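Local coordinates for uncharacterized protein (Capnocytophaga ochracea, PDB 4W9R), which is of unknown function but is probably an esterase of the alpha/beta-hydrolase type, at residues Y35-V40 / Y111-L116. Residues are numbered along the deposited sequence; the frame is centred on the assembly and turned at random.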
loop_
_atom_site.group_PDB
_atom_site.type_symbol
_atom_site.label_atom_id
_atom_site.label_comp_id
_atom_site.label_asym_id
_atom_site.label_seq_id
_atom_site.Cartn_x
_atom_site.Cartn_y
_atom_site.Cartn_z
ATOM N N TYR B 35 20.076 2.275 -11.755
ATOM C CA TYR B 35 18.841 2.030 -11.023
ATOM C C TYR B 35 18.658 0.548 -10.725
ATOM O O TYR B 35 18.959 -0.299 -11.564
ATOM C CB TYR B 35 17.633 2.534 -11.817
ATOM C CG TYR B 35 17.754 3.951 -12.331
ATOM C CD1 TYR B 35 17.351 5.028 -11.556
ATOM C CD2 TYR B 35 18.256 4.208 -13.601
ATOM C CE1 TYR B 35 17.454 6.324 -12.025
ATOM C CE2 TYR B 35 18.362 5.500 -14.078
ATOM C CZ TYR B 35 17.960 6.555 -13.286
ATOM O OH TYR B 35 18.063 7.845 -13.753
ATOM N N PRO B 36 18.148 0.231 -9.527
ATOM C CA PRO B 36 17.773 -1.148 -9.209
ATOM C C PRO B 36 16.534 -1.555 -9.997
ATOM O O PRO B 36 15.668 -0.715 -10.239
ATOM C CB PRO B 36 17.485 -1.105 -7.704
ATOM C CG PRO B 36 18.161 0.137 -7.213
ATOM C CD PRO B 36 18.073 1.108 -8.348
ATOM N N LEU B 37 16.455 -2.821 -10.392
ATOM C CA LEU B 37 15.335 -3.303 -11.191
ATOM C C LEU B 37 14.363 -4.135 -10.365
ATOM O O LEU B 37 14.771 -5.026 -9.621
ATOM C CB LEU B 37 15.843 -4.126 -12.376
ATOM C CG LEU B 37 14.791 -4.845 -13.223
ATOM C CD1 LEU B 37 13.820 -3.851 -13.837
ATOM C CD2 LEU B 37 15.458 -5.683 -14.304
ATOM N N ILE B 38 13.074 -3.837 -10.498
ATOM C CA ILE B 38 12.034 -4.645 -9.871
ATOM C C ILE B 38 11.084 -5.199 -10.926
ATOM O O ILE B 38 10.432 -4.442 -11.645
ATOM C CB ILE B 38 11.228 -3.844 -8.835
ATOM C CG1 ILE B 38 12.127 -3.417 -7.676
ATOM C CG2 ILE B 38 10.063 -4.670 -8.318
ATOM C CD1 ILE B 38 11.398 -2.657 -6.591
ATOM N N VAL B 39 11.016 -6.523 -11.017
ATOM C CA VAL B 39 10.147 -7.185 -11.985
ATOM C C VAL B 39 8.851 -7.654 -11.326
ATOM O O VAL B 39 8.878 -8.281 -10.267
ATOM C CB VAL B 39 10.856 -8.386 -12.643
ATOM C CG1 VAL B 39 9.929 -9.091 -13.618
ATOM C CG2 VAL B 39 12.127 -7.929 -13.347
ATOM N N VAL B 40 7.718 -7.340 -11.951
ATOM C CA VAL B 40 6.413 -7.743 -11.433
ATOM C C VAL B 40 5.690 -8.674 -12.406
ATOM O O VAL B 40 5.326 -8.268 -13.510
ATOM C CB VAL B 40 5.525 -6.521 -11.150
ATOM C CG1 VAL B 40 4.194 -6.961 -10.563
ATOM C CG2 VAL B 40 6.233 -5.559 -10.215
ATOM N N TYR B 111 18.737 -0.035 -20.404
ATOM C CA TYR B 111 18.873 0.877 -19.269
ATOM C C TYR B 111 20.065 0.520 -18.384
ATOM O O TYR B 111 20.477 -0.637 -18.330
ATOM C CB TYR B 111 17.596 0.875 -18.421
ATOM C CG TYR B 111 16.323 1.131 -19.194
ATOM C CD1 TYR B 111 16.028 2.394 -19.688
ATOM C CD2 TYR B 111 15.408 0.112 -19.415
ATOM C CE1 TYR B 111 14.865 2.632 -20.392
ATOM C CE2 TYR B 111 14.239 0.341 -20.117
ATOM C CZ TYR B 111 13.973 1.603 -20.602
ATOM O OH TYR B 111 12.811 1.836 -21.301
ATOM N N PRO B 112 20.618 1.518 -17.678
ATOM C CA PRO B 112 21.702 1.271 -16.723
ATOM C C PRO B 112 21.193 0.635 -15.432
ATOM O O PRO B 112 20.971 1.331 -14.442
ATOM C CB PRO B 112 22.267 2.670 -16.463
ATOM C CG PRO B 112 21.122 3.586 -16.723
ATOM C CD PRO B 112 20.339 2.957 -17.837
ATOM N N ILE B 113 20.996 -0.679 -15.455
ATOM C CA ILE B 113 20.477 -1.398 -14.297
ATOM C C ILE B 113 21.571 -1.687 -13.274
ATOM O O ILE B 113 22.646 -2.174 -13.623
ATOM C CB ILE B 113 19.812 -2.727 -14.715
ATOM C CG1 ILE B 113 18.705 -2.472 -15.742
ATOM C CG2 ILE B 113 19.260 -3.459 -13.503
ATOM C CD1 ILE B 113 17.655 -1.483 -15.278
ATOM N N ALA B 114 21.288 -1.393 -12.008
ATOM C CA ALA B 114 22.235 -1.636 -10.927
ATOM C C ALA B 114 22.345 -3.124 -10.610
ATOM O O ALA B 114 21.681 -3.952 -11.232
ATOM C CB ALA B 114 21.829 -0.859 -9.683
ATOM N N ASP B 115 23.178 -3.456 -9.630
ATOM C CA ASP B 115 23.431 -4.850 -9.279
ATOM C C ASP B 115 22.261 -5.481 -8.533
ATOM O O ASP B 115 22.191 -6.702 -8.399
ATOM C CB ASP B 115 24.705 -4.967 -8.438
ATOM C CG ASP B 115 25.960 -4.682 -9.240
ATOM O OD1 ASP B 115 25.901 -3.844 -10.165
ATOM O OD2 ASP B 115 27.007 -5.298 -8.945
ATOM N N LEU B 116 21.344 -4.649 -8.048
ATOM C CA LEU B 116 20.173 -5.143 -7.331
ATOM C C LEU B 116 18.971 -5.313 -8.257
ATOM O O LEU B 116 18.452 -4.341 -8.803
ATOM C CB LEU B 116 19.807 -4.203 -6.182
ATOM C CG LEU B 116 18.554 -4.608 -5.403
ATOM C CD1 LEU B 116 18.741 -5.981 -4.774
ATOM C CD2 LEU B 116 18.210 -3.571 -4.346
#
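Leu-37 lays its CB against the CG2 branch of Ile-113, 3.7 Å away, where strand 35-40 of the central, mostly parallel sheet of an alpha/beta-hydrolase fold meets the chain coming off helix 91-110. Both side chains also touch Ile-107 of that helix, so the pair packs the start of this strand against the helix. In Ile-113, CG2 is anti to the backbone N and lies beside its own carbonyl carbon, which brings this methyl to Leu-37 CB and in front of Tyr-35 O, roughly along its C=O direction.

Three backbone hydrogen bonds fix the register, with Tyr-35 and Ile-113 forming a parallel bridge. Tyr-35 N donates to Pro-112 O at 3.0 Å, nearly along the C=O axis; Pro-112 is the centre of an inverse gamma turn. Tyr-35 O accepts from Ala-114 N, an almost straight bond (175° at the hydrogen) whose donor stands well above the carbonyl plane. The chain turns a corner at Asp-115 and enters strand 116-122, which continues the parallel pairing through Gly-118, joined to Leu-37 and Val-39 by backbone hydrogen bonds.

The Tyr-35 ring, its CG anti to the carbonyl carbon (chi1 -50°), passes CE2 by Pro-112 CG at 4.3 Å, while its hydroxyl is hydrogen-bonded to Gln-33 NE2 and Thr-30 O. Pro-36 has no N-H to give; it adds apolar contact instead, its CB 4.2 Å from Leu-116 CB. The Ala-114 methyl lies against the Tyr-35 carbonyl, with Pro-36 CD a looser neighbour. Leu-116 O, just past the corner, accepts from Leu-37 N at 3.0 Å, in its carbonyl plane.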